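Local structure of dITP/XTP pyrophosphatase (Staphylococcus aureus, 4BNQ) at residues T63-D68 with I119-P124; L71-L76 with N103-T108; E99-K104 with G137-G142. The protein probably hydrolyses non-canonical purine nucleoside triphosphates such as XTP, dITP and ITP to monophosphates and diphosphate, keeping them out of DNA and RNA. One frame throughout, in Å; residues are numbered along the deposited sequence.

Contact 1: T63-D68 with I119-P124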
ATOM      1  N   THR A  63     -21.680  -9.932  -9.924  1.00 33.53           N
ATOM      2  CA  THR A  63     -20.445  -9.218  -9.642  1.00 32.77           C
ATOM      3  C   THR A  63     -19.268 -10.202  -9.460  1.00 32.62           C
ATOM      4  O   THR A  63     -19.392 -11.217  -8.771  1.00 28.85           O
ATOM      5  CB  THR A  63     -20.582  -8.364  -8.379  1.00 36.05           C
ATOM      6  OG1 THR A  63     -21.504  -7.302  -8.636  1.00 41.86           O
ATOM      7  CG2 THR A  63     -19.230  -7.771  -7.984  1.00 36.00           C
ATOM      8  N   VAL A  64     -18.137  -9.916 -10.106  1.00 26.66           N
ATOM      9  CA  VAL A  64     -16.932 -10.725  -9.923  1.00 25.80           C
ATOM     10  C   VAL A  64     -15.692  -9.826  -9.845  1.00 25.82           C
ATOM     11  O   VAL A  64     -15.757  -8.626 -10.133  1.00 29.10           O
ATOM     12  CB  VAL A  64     -16.716 -11.706 -11.091  1.00 27.09           C
ATOM     13  CG1 VAL A  64     -18.025 -12.379 -11.491  1.00 27.37           C
ATOM     14  CG2 VAL A  64     -16.119 -10.964 -12.254  1.00 21.46           C
ATOM     15  N   ILE A  65     -14.563 -10.399  -9.451  1.00 21.59           N
ATOM     16  CA  ILE A  65     -13.300  -9.692  -9.596  1.00 25.40           C
ATOM     17  C   ILE A  65     -12.309 -10.501 -10.423  1.00 23.81           C
ATOM     18  O   ILE A  65     -12.339 -11.726 -10.447  1.00 23.77           O
ATOM     19  CB  ILE A  65     -12.642  -9.342  -8.251  1.00 25.29           C
ATOM     20  CG1 ILE A  65     -12.263 -10.611  -7.486  1.00 24.14           C
ATOM     21  CG2 ILE A  65     -13.557  -8.464  -7.424  1.00 26.33           C
ATOM     22  CD1 ILE A  65     -11.467 -10.333  -6.194  1.00 23.89           C
ATOM     23  N   ALA A  66     -11.400  -9.803 -11.076  1.00 22.94           N
ATOM     24  CA  ALA A  66     -10.321 -10.476 -11.755  1.00 24.77           C
ATOM     25  C   ALA A  66      -9.014  -9.814 -11.355  1.00 29.64           C
ATOM     26  O   ALA A  66      -9.011  -8.755 -10.715  1.00 29.30           O
ATOM     27  CB  ALA A  66     -10.515 -10.437 -13.253  1.00 22.41           C
ATOM     28  N   ASP A  67      -7.914 -10.455 -11.733  1.00 22.44           N
ATOM     29  CA  ASP A  67      -6.597 -10.076 -11.285  1.00 25.39           C
ATOM     30  C   ASP A  67      -5.643 -10.218 -12.472  1.00 28.24           C
ATOM     31  O   ASP A  67      -5.609 -11.262 -13.137  1.00 28.22           O
ATOM     32  CB  ASP A  67      -6.194 -11.014 -10.141  1.00 27.75           C
ATOM     33  CG  ASP A  67      -4.733 -10.843  -9.694  1.00 27.84           C
ATOM     34  OD1 ASP A  67      -3.805 -10.835 -10.533  1.00 28.68           O
ATOM     35  OD2 ASP A  67      -4.509 -10.742  -8.476  1.00 26.03           O
ATOM     36  N   ASP A  68      -4.882  -9.170 -12.758  1.00 26.94           N
ATOM     37  CA  ASP A  68      -3.774  -9.318 -13.689  1.00 27.96           C
ATOM     38  C   ASP A  68      -2.531  -8.723 -13.068  1.00 25.61           C
ATOM     39  O   ASP A  68      -2.483  -7.525 -12.790  1.00 28.25           O
ATOM     40  CB  ASP A  68      -4.069  -8.682 -15.044  1.00 25.65           C
ATOM     41  CG  ASP A  68      -3.186  -9.248 -16.143  1.00 31.72           C
ATOM     42  OD1 ASP A  68      -3.425 -10.397 -16.563  1.00 39.66           O
ATOM     43  OD2 ASP A  68      -2.240  -8.565 -16.588  1.00 31.87           O
ATOM     44  N   ILE A 119      -6.498  -5.289  -9.613  1.00 28.34           N
ATOM     45  CA  ILE A 119      -7.759  -5.992  -9.381  1.00 24.95           C
ATOM     46  C   ILE A 119      -8.866  -5.192 -10.059  1.00 28.72           C
ATOM     47  O   ILE A 119      -8.985  -3.996  -9.812  1.00 32.54           O
ATOM     48  CB  ILE A 119      -8.073  -6.041  -7.876  1.00 28.20           C
ATOM     49  CG1 ILE A 119      -7.007  -6.843  -7.123  1.00 29.82           C
ATOM     50  CG2 ILE A 119      -9.449  -6.650  -7.601  1.00 23.97           C
ATOM     51  CD1 ILE A 119      -7.004  -8.342  -7.421  1.00 24.80           C
ATOM     52  N   SER A 120      -9.676  -5.815 -10.912  1.00 26.25           N
ATOM     53  CA  SER A 120     -10.858  -5.113 -11.411  1.00 26.82           C
ATOM     54  C   SER A 120     -12.157  -5.759 -10.933  1.00 27.27           C
ATOM     55  O   SER A 120     -12.285  -6.986 -10.936  1.00 31.01           O
ATOM     56  CB  SER A 120     -10.849  -5.002 -12.933  1.00 26.48           C
ATOM     57  OG  SER A 120     -11.084  -6.258 -13.514  1.00 31.49           O
ATOM     58  N   MET A 121     -13.117  -4.936 -10.527  1.00 25.47           N
ATOM     59  CA  MET A 121     -14.428  -5.435 -10.119  1.00 27.65           C
ATOM     60  C   MET A 121     -15.463  -5.091 -11.187  1.00 30.41           C
ATOM     61  O   MET A 121     -15.531  -3.959 -11.664  1.00 29.14           O
ATOM     62  CB  MET A 121     -14.837  -4.833  -8.772  1.00 29.45           C
ATOM     63  CG  MET A 121     -16.211  -5.275  -8.269  1.00 29.84           C
ATOM     64  SD  MET A 121     -16.570  -4.703  -6.569  1.00 19.09           S
ATOM     65  CE  MET A 121     -16.498  -6.293  -5.813  1.00 27.27           C
ATOM     66  N   SER A 122     -16.261  -6.076 -11.575  1.00 28.26           N
ATOM     67  CA  SER A 122     -17.278  -5.846 -12.581  1.00 28.46           C
ATOM     68  C   SER A 122     -18.554  -6.529 -12.174  1.00 31.54           C
ATOM     69  O   SER A 122     -18.536  -7.522 -11.436  1.00 31.66           O
ATOM     70  CB  SER A 122     -16.820  -6.372 -13.936  1.00 26.54           C
ATOM     71  OG  SER A 122     -15.599  -5.760 -14.290  1.00 27.35           O
ATOM     72  N   GLY A 123     -19.663  -5.994 -12.661  1.00 31.68           N
ATOM     73  CA  GLY A 123     -20.969  -6.460 -12.257  1.00 30.37           C
ATOM     74  C   GLY A 123     -22.052  -5.829 -13.104  1.00 33.73           C
ATOM     75  O   GLY A 123     -21.814  -4.844 -13.817  1.00 32.76           O
ATOM     76  N   PRO A 124     -23.259  -6.399 -13.032  1.00 37.50           N
ATOM     77  CA  PRO A 124     -24.400  -5.950 -13.842  1.00 40.70           C
ATOM     78  C   PRO A 124     -24.973  -4.605 -13.403  1.00 38.04           C
ATOM     79  O   PRO A 124     -25.759  -4.037 -14.142  1.00 42.79           O
ATOM     80  CB  PRO A 124     -25.438  -7.072 -13.659  1.00 35.42           C
ATOM     81  CG  PRO A 124     -25.037  -7.779 -12.403  1.00 41.37           C
ATOM     82  CD  PRO A 124     -23.553  -7.613 -12.252  1.00 36.11           C
TER

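Contact 2: L71-L76 with N103-T108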
ATOM      1  N   LEU A  71       5.648  -8.889 -12.960  1.00 28.87           N
ATOM      2  CA  LEU A  71       6.907  -8.484 -12.373  1.00 27.44           C
ATOM      3  C   LEU A  71       7.609  -7.552 -13.344  1.00 28.87           C
ATOM      4  O   LEU A  71       7.734  -7.860 -14.531  1.00 31.27           O
ATOM      5  CB  LEU A  71       7.744  -9.735 -12.140  1.00 29.86           C
ATOM      6  CG  LEU A  71       9.183  -9.608 -11.677  1.00 32.87           C
ATOM      7  CD1 LEU A  71       9.245  -8.966 -10.302  1.00 32.75           C
ATOM      8  CD2 LEU A  71       9.758 -11.008 -11.630  1.00 31.28           C
ATOM      9  N   GLU A  72       8.037  -6.400 -12.849  1.00 27.66           N
ATOM     10  CA  GLU A  72       8.733  -5.411 -13.657  1.00 29.48           C
ATOM     11  C   GLU A  72      10.149  -5.278 -13.113  1.00 34.30           C
ATOM     12  O   GLU A  72      10.340  -4.875 -11.968  1.00 33.58           O
ATOM     13  CB  GLU A  72       8.009  -4.057 -13.593  1.00 29.16           C
ATOM     14  CG  GLU A  72       6.589  -4.092 -14.153  1.00 34.01           C
ATOM     15  CD  GLU A  72       5.861  -2.762 -14.024  1.00 37.76           C
ATOM     16  OE1 GLU A  72       6.338  -1.869 -13.276  1.00 35.17           O
ATOM     17  OE2 GLU A  72       4.801  -2.607 -14.671  1.00 41.36           O
ATOM     18  N   VAL A  73      11.145  -5.645 -13.911  1.00 30.39           N
ATOM     19  CA  VAL A  73      12.532  -5.578 -13.442  1.00 32.40           C
ATOM     20  C   VAL A  73      13.250  -4.342 -13.982  1.00 31.71           C
ATOM     21  O   VAL A  73      13.408  -4.201 -15.193  1.00 39.51           O
ATOM     22  CB  VAL A  73      13.333  -6.819 -13.877  1.00 36.99           C
ATOM     23  CG1 VAL A  73      14.774  -6.724 -13.361  1.00 33.88           C
ATOM     24  CG2 VAL A  73      12.651  -8.093 -13.394  1.00 31.81           C
ATOM     25  N   PHE A  74      13.686  -3.466 -13.090  1.00 33.57           N
ATOM     26  CA  PHE A  74      14.327  -2.211 -13.482  1.00 40.99           C
ATOM     27  C   PHE A  74      15.351  -2.398 -14.616  1.00 39.84           C
ATOM     28  O   PHE A  74      15.181  -1.862 -15.715  1.00 41.74           O
ATOM     29  CB  PHE A  74      14.975  -1.544 -12.255  1.00 41.80           C
ATOM     30  CG  PHE A  74      15.508  -0.148 -12.521  1.00 52.31           C
ATOM     31  CD1 PHE A  74      16.654   0.051 -13.294  1.00 51.41           C
ATOM     32  CD2 PHE A  74      14.873   0.964 -11.987  1.00 52.30           C
ATOM     33  CE1 PHE A  74      17.137   1.326 -13.544  1.00 47.97           C
ATOM     34  CE2 PHE A  74      15.359   2.241 -12.231  1.00 52.41           C
ATOM     35  CZ  PHE A  74      16.494   2.416 -13.012  1.00 53.02           C
ATOM     36  N   ALA A  75      16.385  -3.190 -14.362  1.00 36.94           N
ATOM     37  CA  ALA A  75      17.444  -3.405 -15.354  1.00 38.51           C
ATOM     38  C   ALA A  75      16.958  -3.888 -16.724  1.00 40.90           C
ATOM     39  O   ALA A  75      17.709  -3.837 -17.689  1.00 43.03           O
ATOM     40  CB  ALA A  75      18.516  -4.345 -14.809  1.00 32.87           C
ATOM     41  N   LEU A  76      15.719  -4.361 -16.820  1.00 38.48           N
ATOM     42  CA  LEU A  76      15.201  -4.798 -18.110  1.00 34.65           C
ATOM     43  C   LEU A  76      14.119  -3.854 -18.589  1.00 38.09           C
ATOM     44  O   LEU A  76      13.249  -4.256 -19.360  1.00 39.23           O
ATOM     45  CB  LEU A  76      14.641  -6.212 -18.015  1.00 36.46           C
ATOM     46  CG  LEU A  76      15.532  -7.261 -17.346  1.00 35.27           C
ATOM     47  CD1 LEU A  76      14.832  -8.607 -17.344  1.00 35.15           C
ATOM     48  CD2 LEU A  76      16.878  -7.368 -18.049  1.00 39.34           C
ATOM     49  N   ASN A 103      18.580 -15.977 -16.371  1.00 35.77           N
ATOM     50  CA  ASN A 103      19.599 -15.957 -17.426  1.00 38.56           C
ATOM     51  C   ASN A 103      19.818 -14.560 -17.961  1.00 40.11           C
ATOM     52  O   ASN A 103      20.959 -14.117 -18.111  1.00 38.81           O
ATOM     53  CB  ASN A 103      19.221 -16.876 -18.592  1.00 39.84           C
ATOM     54  CG  ASN A 103      19.414 -18.343 -18.267  1.00 45.02           C
ATOM     55  OD1 ASN A 103      20.133 -18.687 -17.330  1.00 52.17           O
ATOM     56  ND2 ASN A 103      18.781 -19.221 -19.052  1.00 46.89           N
ATOM     57  N   LYS A 104      18.719 -13.862 -18.227  1.00 34.35           N
ATOM     58  CA  LYS A 104      18.794 -12.495 -18.727  1.00 34.35           C
ATOM     59  C   LYS A 104      19.431 -11.506 -17.752  1.00 38.54           C
ATOM     60  O   LYS A 104      19.927 -10.470 -18.168  1.00 33.75           O
ATOM     61  CB  LYS A 104      17.417 -12.012 -19.177  1.00 31.82           C
ATOM     62  CG  LYS A 104      16.911 -12.708 -20.425  1.00 39.62           C
ATOM     63  CD  LYS A 104      16.023 -11.778 -21.256  1.00 43.15           C
ATOM     64  CE  LYS A 104      16.589 -10.361 -21.293  1.00 40.78           C
ATOM     65  NZ  LYS A 104      15.918  -9.480 -22.294  1.00 54.92           N
ATOM     66  N   LEU A 105      19.431 -11.828 -16.460  1.00 41.10           N
ATOM     67  CA  LEU A 105      20.086 -10.975 -15.468  1.00 39.09           C
ATOM     68  C   LEU A 105      21.455 -11.511 -14.992  1.00 43.29           C
ATOM     69  O   LEU A 105      21.974 -11.090 -13.948  1.00 43.44           O
ATOM     70  CB  LEU A 105      19.141 -10.726 -14.283  1.00 42.06           C
ATOM     71  CG  LEU A 105      18.010  -9.722 -14.535  1.00 39.79           C
ATOM     72  CD1 LEU A 105      16.780 -10.133 -13.749  1.00 41.33           C
ATOM     73  CD2 LEU A 105      18.399  -8.276 -14.177  1.00 26.40           C
ATOM     74  N   GLY A 106      22.044 -12.408 -15.782  1.00 42.60           N
ATOM     75  CA  GLY A 106      23.256 -13.140 -15.420  1.00 45.75           C
ATOM     76  C   GLY A 106      24.306 -12.484 -14.532  1.00 52.42           C
ATOM     77  O   GLY A 106      24.739 -13.058 -13.521  1.00 52.38           O
ATOM     78  N   ASN A 107      24.736 -11.285 -14.899  1.00 51.55           N
ATOM     79  CA  ASN A 107      25.732 -10.605 -14.079  1.00 53.55           C
ATOM     80  C   ASN A 107      25.208  -9.342 -13.389  1.00 50.56           C
ATOM     81  O   ASN A 107      25.767  -8.930 -12.372  1.00 50.68           O
ATOM     82  CB  ASN A 107      26.997 -10.315 -14.897  1.00 52.43           C
ATOM     83  CG  ASN A 107      27.614 -11.582 -15.475  1.00 56.77           C
ATOM     84  OD1 ASN A 107      28.221 -12.382 -14.744  1.00 54.04           O
ATOM     85  ND2 ASN A 107      27.454 -11.777 -16.791  1.00 42.07           N
ATOM     86  N   THR A 108      24.137  -8.760 -13.939  1.00 47.36           N
ATOM     87  CA  THR A 108      23.553  -7.491 -13.474  1.00 45.91           C
ATOM     88  C   THR A 108      23.578  -7.286 -11.943  1.00 43.01           C
ATOM     89  O   THR A 108      23.218  -8.188 -11.186  1.00 40.46           O
ATOM     90  CB  THR A 108      22.106  -7.352 -13.981  1.00 45.24           C
ATOM     91  OG1 THR A 108      22.047  -7.705 -15.369  1.00 40.92           O
ATOM     92  CG2 THR A 108      21.604  -5.935 -13.791  1.00 45.18           C
TER

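Contact 3: E99-K104 with G137-G142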
ATOM      1  N   GLU A  99      13.785 -19.294 -15.065  1.00 38.84           N
ATOM      2  CA  GLU A  99      15.101 -19.569 -15.658  1.00 35.91           C
ATOM      3  C   GLU A  99      15.461 -18.532 -16.697  1.00 33.44           C
ATOM      4  O   GLU A  99      16.578 -18.014 -16.703  1.00 34.45           O
ATOM      5  CB  GLU A  99      15.168 -20.982 -16.241  1.00 36.94           C
ATOM      6  CG  GLU A  99      15.084 -22.085 -15.182  1.00 38.39           C
ATOM      7  CD  GLU A  99      16.081 -21.889 -14.045  1.00 51.00           C
ATOM      8  OE1 GLU A  99      17.198 -21.375 -14.290  1.00 54.46           O
ATOM      9  OE2 GLU A  99      15.763 -22.252 -12.888  1.00 59.03           O
ATOM     10  N   LYS A 100      14.497 -18.189 -17.543  1.00 33.45           N
ATOM     11  CA  LYS A 100      14.717 -17.122 -18.516  1.00 36.64           C
ATOM     12  C   LYS A 100      15.084 -15.796 -17.854  1.00 34.28           C
ATOM     13  O   LYS A 100      16.110 -15.198 -18.176  1.00 37.12           O
ATOM     14  CB  LYS A 100      13.498 -16.917 -19.402  1.00 32.74           C
ATOM     15  CG  LYS A 100      13.739 -15.850 -20.452  1.00 32.91           C
ATOM     16  CD  LYS A 100      12.527 -15.709 -21.366  1.00 35.81           C
ATOM     17  CE  LYS A 100      12.720 -14.585 -22.365  1.00 33.35           C
ATOM     18  NZ  LYS A 100      11.544 -14.505 -23.262  1.00 43.95           N
ATOM     19  N   LEU A 101      14.252 -15.346 -16.922  1.00 35.73           N
ATOM     20  CA  LEU A 101      14.530 -14.104 -16.211  1.00 33.12           C
ATOM     21  C   LEU A 101      15.900 -14.133 -15.543  1.00 31.94           C
ATOM     22  O   LEU A 101      16.659 -13.183 -15.660  1.00 30.29           O
ATOM     23  CB  LEU A 101      13.444 -13.820 -15.183  1.00 28.58           C
ATOM     24  CG  LEU A 101      13.644 -12.503 -14.436  1.00 30.85           C
ATOM     25  CD1 LEU A 101      13.831 -11.369 -15.410  1.00 33.70           C
ATOM     26  CD2 LEU A 101      12.427 -12.240 -13.596  1.00 38.70           C
ATOM     27  N   LEU A 102      16.229 -15.225 -14.859  1.00 29.14           N
ATOM     28  CA  LEU A 102      17.549 -15.323 -14.242  1.00 33.77           C
ATOM     29  C   LEU A 102      18.690 -15.227 -15.271  1.00 36.90           C
ATOM     30  O   LEU A 102      19.649 -14.473 -15.064  1.00 34.98           O
ATOM     31  CB  LEU A 102      17.669 -16.589 -13.390  1.00 32.59           C
ATOM     32  CG  LEU A 102      16.886 -16.532 -12.081  1.00 31.92           C
ATOM     33  CD1 LEU A 102      16.997 -17.844 -11.318  1.00 29.62           C
ATOM     34  CD2 LEU A 102      17.420 -15.383 -11.247  1.00 31.25           C
ATOM     35  N   ASN A 103      18.580 -15.977 -16.371  1.00 35.77           N
ATOM     36  CA  ASN A 103      19.599 -15.957 -17.426  1.00 38.56           C
ATOM     37  C   ASN A 103      19.818 -14.560 -17.961  1.00 40.11           C
ATOM     38  O   ASN A 103      20.959 -14.117 -18.111  1.00 38.81           O
ATOM     39  CB  ASN A 103      19.221 -16.876 -18.592  1.00 39.84           C
ATOM     40  CG  ASN A 103      19.414 -18.343 -18.267  1.00 45.02           C
ATOM     41  OD1 ASN A 103      20.133 -18.687 -17.330  1.00 52.17           O
ATOM     42  ND2 ASN A 103      18.781 -19.221 -19.052  1.00 46.89           N
ATOM     43  N   LYS A 104      18.719 -13.862 -18.227  1.00 34.35           N
ATOM     44  CA  LYS A 104      18.794 -12.495 -18.727  1.00 34.35           C
ATOM     45  C   LYS A 104      19.431 -11.506 -17.752  1.00 38.54           C
ATOM     46  O   LYS A 104      19.927 -10.470 -18.168  1.00 33.75           O
ATOM     47  CB  LYS A 104      17.417 -12.012 -19.177  1.00 31.82           C
ATOM     48  CG  LYS A 104      16.911 -12.708 -20.425  1.00 39.62           C
ATOM     49  CD  LYS A 104      16.023 -11.778 -21.256  1.00 43.15           C
ATOM     50  CE  LYS A 104      16.589 -10.361 -21.293  1.00 40.78           C
ATOM     51  NZ  LYS A 104      15.918  -9.480 -22.294  1.00 54.92           N
ATOM     52  N   GLY A 137      11.111  -5.064  -4.309  1.00 29.58           N
ATOM     53  CA  GLY A 137      12.086  -6.063  -3.923  1.00 27.84           C
ATOM     54  C   GLY A 137      13.237  -6.107  -4.916  1.00 30.01           C
ATOM     55  O   GLY A 137      13.451  -5.167  -5.692  1.00 26.86           O
ATOM     56  N   GLU A 138      13.974  -7.212  -4.890  1.00 27.55           N
ATOM     57  CA  GLU A 138      15.134  -7.392  -5.738  1.00 31.02           C
ATOM     58  C   GLU A 138      15.029  -8.787  -6.259  1.00 30.56           C
ATOM     59  O   GLU A 138      14.388  -9.631  -5.623  1.00 28.00           O
ATOM     60  CB  GLU A 138      16.423  -7.252  -4.920  1.00 32.72           C
ATOM     61  CG  GLU A 138      16.640  -5.855  -4.352  1.00 38.74           C
ATOM     62  CD  GLU A 138      17.902  -5.740  -3.506  1.00 49.06           C
ATOM     63  OE1 GLU A 138      18.231  -6.714  -2.790  1.00 47.66           O
ATOM     64  OE2 GLU A 138      18.562  -4.674  -3.550  1.00 56.35           O
ATOM     65  N   ILE A 139      15.646  -9.042  -7.409  1.00 30.26           N
ATOM     66  CA  ILE A 139      15.651 -10.390  -7.944  1.00 27.00           C
ATOM     67  C   ILE A 139      16.851 -11.083  -7.324  1.00 28.61           C
ATOM     68  O   ILE A 139      17.976 -10.592  -7.433  1.00 26.34           O
ATOM     69  CB  ILE A 139      15.768 -10.401  -9.472  1.00 26.71           C
ATOM     70  CG1 ILE A 139      14.623  -9.600 -10.097  1.00 26.16           C
ATOM     71  CG2 ILE A 139      15.824 -11.845 -10.004  1.00 26.30           C
ATOM     72  CD1 ILE A 139      13.237 -10.140  -9.785  1.00 30.46           C
ATOM     73  N   ALA A 140      16.623 -12.214  -6.659  1.00 25.29           N
ATOM     74  CA  ALA A 140      17.725 -12.932  -6.012  1.00 26.42           C
ATOM     75  C   ALA A 140      18.605 -13.625  -7.045  1.00 28.05           C
ATOM     76  O   ALA A 140      18.338 -13.569  -8.254  1.00 25.27           O
ATOM     77  CB  ALA A 140      17.199 -13.937  -5.013  1.00 26.76           C
ATOM     78  N   ASP A 141      19.641 -14.299  -6.564  1.00 29.78           N
ATOM     79  CA  ASP A 141      20.551 -15.001  -7.463  1.00 33.32           C
ATOM     80  C   ASP A 141      20.120 -16.454  -7.680  1.00 31.60           C
ATOM     81  O   ASP A 141      20.866 -17.253  -8.229  1.00 36.53           O
ATOM     82  CB  ASP A 141      21.988 -14.948  -6.929  1.00 31.15           C
ATOM     83  CG  ASP A 141      22.135 -15.631  -5.593  1.00 29.73           C
ATOM     84  OD1 ASP A 141      21.119 -16.088  -5.038  1.00 32.93           O
ATOM     85  OD2 ASP A 141      23.268 -15.713  -5.077  1.00 38.13           O
ATOM     86  N   GLY A 142      18.911 -16.798  -7.255  1.00 30.90           N
ATOM     87  CA  GLY A 142      18.464 -18.177  -7.374  1.00 26.99           C
ATOM     88  C   GLY A 142      17.127 -18.373  -6.699  1.00 27.25           C
ATOM     89  O   GLY A 142      16.509 -17.403  -6.253  1.00 26.81           O
TER

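Contact 1: T63-D68 with I119-P124
Four backbone hydrogen bonds zip residues 63-68 to 119-124, two for each of the pairs Val64-Ser122 and Ala66-Ser120. Val64 N reaches Ser122 O at 2.8 Å, nearly along the C=O axis, whereas Ser120 N meets Ala66 O at 3.0 Å from above the carbonyl plane. Ile65-Met121 lies between them and Asp67-Ile119 just beyond Ala66-Ser120, both non-hydrogen-bonded, their side chains on one face. Met121, with CG anti to the backbone N (chi1 179°), bends at chi3 so that its CE lies 4.0 Å from Ile65 CG2 and 3.8 Å from Thr63 CG2. This is an antiparallel pairing in the long, central sheet of the Ham1 fold, the strands running at 155°. Ile119 CD1 comes within 3.6 Å of Asp67 OD2. Asp67 OD1 makes a hydrogen bond with Ser69 OG and a salt bridge with Lys13, OD2 a salt bridge with Arg178, all predicted substrate-binding residues; the two cations probably favour its ionised form. Helix 177-191 packs on Ile119 and Met121. On the other face, Ser53 of helix 45-60 hydrogen-bonds both Ser120 OG and Ser122 OG. Lys52 of that helix forms a salt bridge with OD1 of Asp68, the predicted proton acceptor and magnesium ligand.

Contact 2: L71-L76 with N103-T108
Leu105, the first residue to leave helical geometry after helix 94-104, carries most of the meeting between residues 71-76 and 103-108. Its CB stands back from residues 71-76, and CG, set anti to the carbonyl carbon and beside the backbone N (chi1 -76°), carries the fork across to them. From there the two methyls divide the work. CD1 meets Val73 CG1 at 4.0 Å, the two side chains reaching toward each other tip to tip; Val73 CG1 gets there by lying anti to its own backbone N (chi1 -179°). CD2 is shared more widely: it also lies 4.0 Å from Val73 CG1, touches Ala75 CB at 4.0 Å, and has Leu76 CD2 at 4.3 Å. The fork thus fits among three apolar side chains supplied by the end of strand 64-73 and the short 3-10 turn that follows it.

That turn is closed by Leu76 N bonding to Val73 O at 2.8 Å, which brings Ala75 and Leu76 round to the same partner. Thr108 adds a second touch beyond Leu105: its CG2, anti to the backbone N, comes to 3.6 Å from Ala75 CB. At the other margin Leu76 CD2 lies 4.4 Å from Lys104 CE, a loose contact with the aliphatic part of an exposed lysine whose amino group makes a long, weak ion pair with Glu79.

Leu101, one helical turn earlier, covers Leu71, Val73 and Leu76. The residues at and just after the end of helix 94-104 thus pack on the end of strand 64-73 and its 3-10 turn, a piece of helix-on-sheet packing at one end of the elongated Ham1 fold.

Contact 3: E99-K104 with G137-G142
Ile139, the last residue of strand 126-139, makes the first touch with helix segment 99-104. Its two branches part company: CG2, anti to the backbone N and beside the carbonyl carbon, meets Leu102 CD2 at 4.1 Å, while CD1, carried by a CG1 anti to the carbonyl carbon (chi1 -57°), approaches Leu101 CD2 more loosely at 4.4 Å. The side chains of Leu102 and Ile139 cross obliquely. At Ala140 the strand has ended and the backbone takes over, its O lying 3.6 Å from Leu102 CD2, so that this one methyl faces both a side-chain methyl and a carbonyl oxygen. Asp141 has its CB directed away from the helix, and its OD1 is hydrogen-bonded to Tyr144 OH. Gly142 then returns the chain to Leu102, with CA 4.2 Å from CD1, the other prong of the leucine fork. Leu102 therefore spans the strand end and the loop, whereas Leu101 lies close to Tyr151, a predicted substrate-binding residue. Helix 94-104 is thereby laid against the sheet, where Ile139 also packs on Leu71 and Val73 of strand 64-73; Gly137 is backbone-bonded to Ala113 of strand 112-123 and Ile139 to Arg111 just before it.

Contact 1 is the buried one, at one end of the long strands and holding Asp68, the predicted proton acceptor. Backbone hydrogen bonds join its strands, with helix 177-191 packed on its apolar side chains and salt-bridged through Arg178, and helix 45-60 bonded to its serines. The centres of contacts 1 and 2 are about 31 Å apart, as are those of contacts 1 and 3. Contacts 2 and 3, across the chain's centre from contact 1, are only partly buried and depend on methyl groups. Strand 64-73 serves contacts 1 and 2, and helix 94-104 serves contacts 2 and 3. These last two are neighbours, centres 6 Å apart, fused where Leu76 CD1 meets Leu101 CD1 at 3.5 Å.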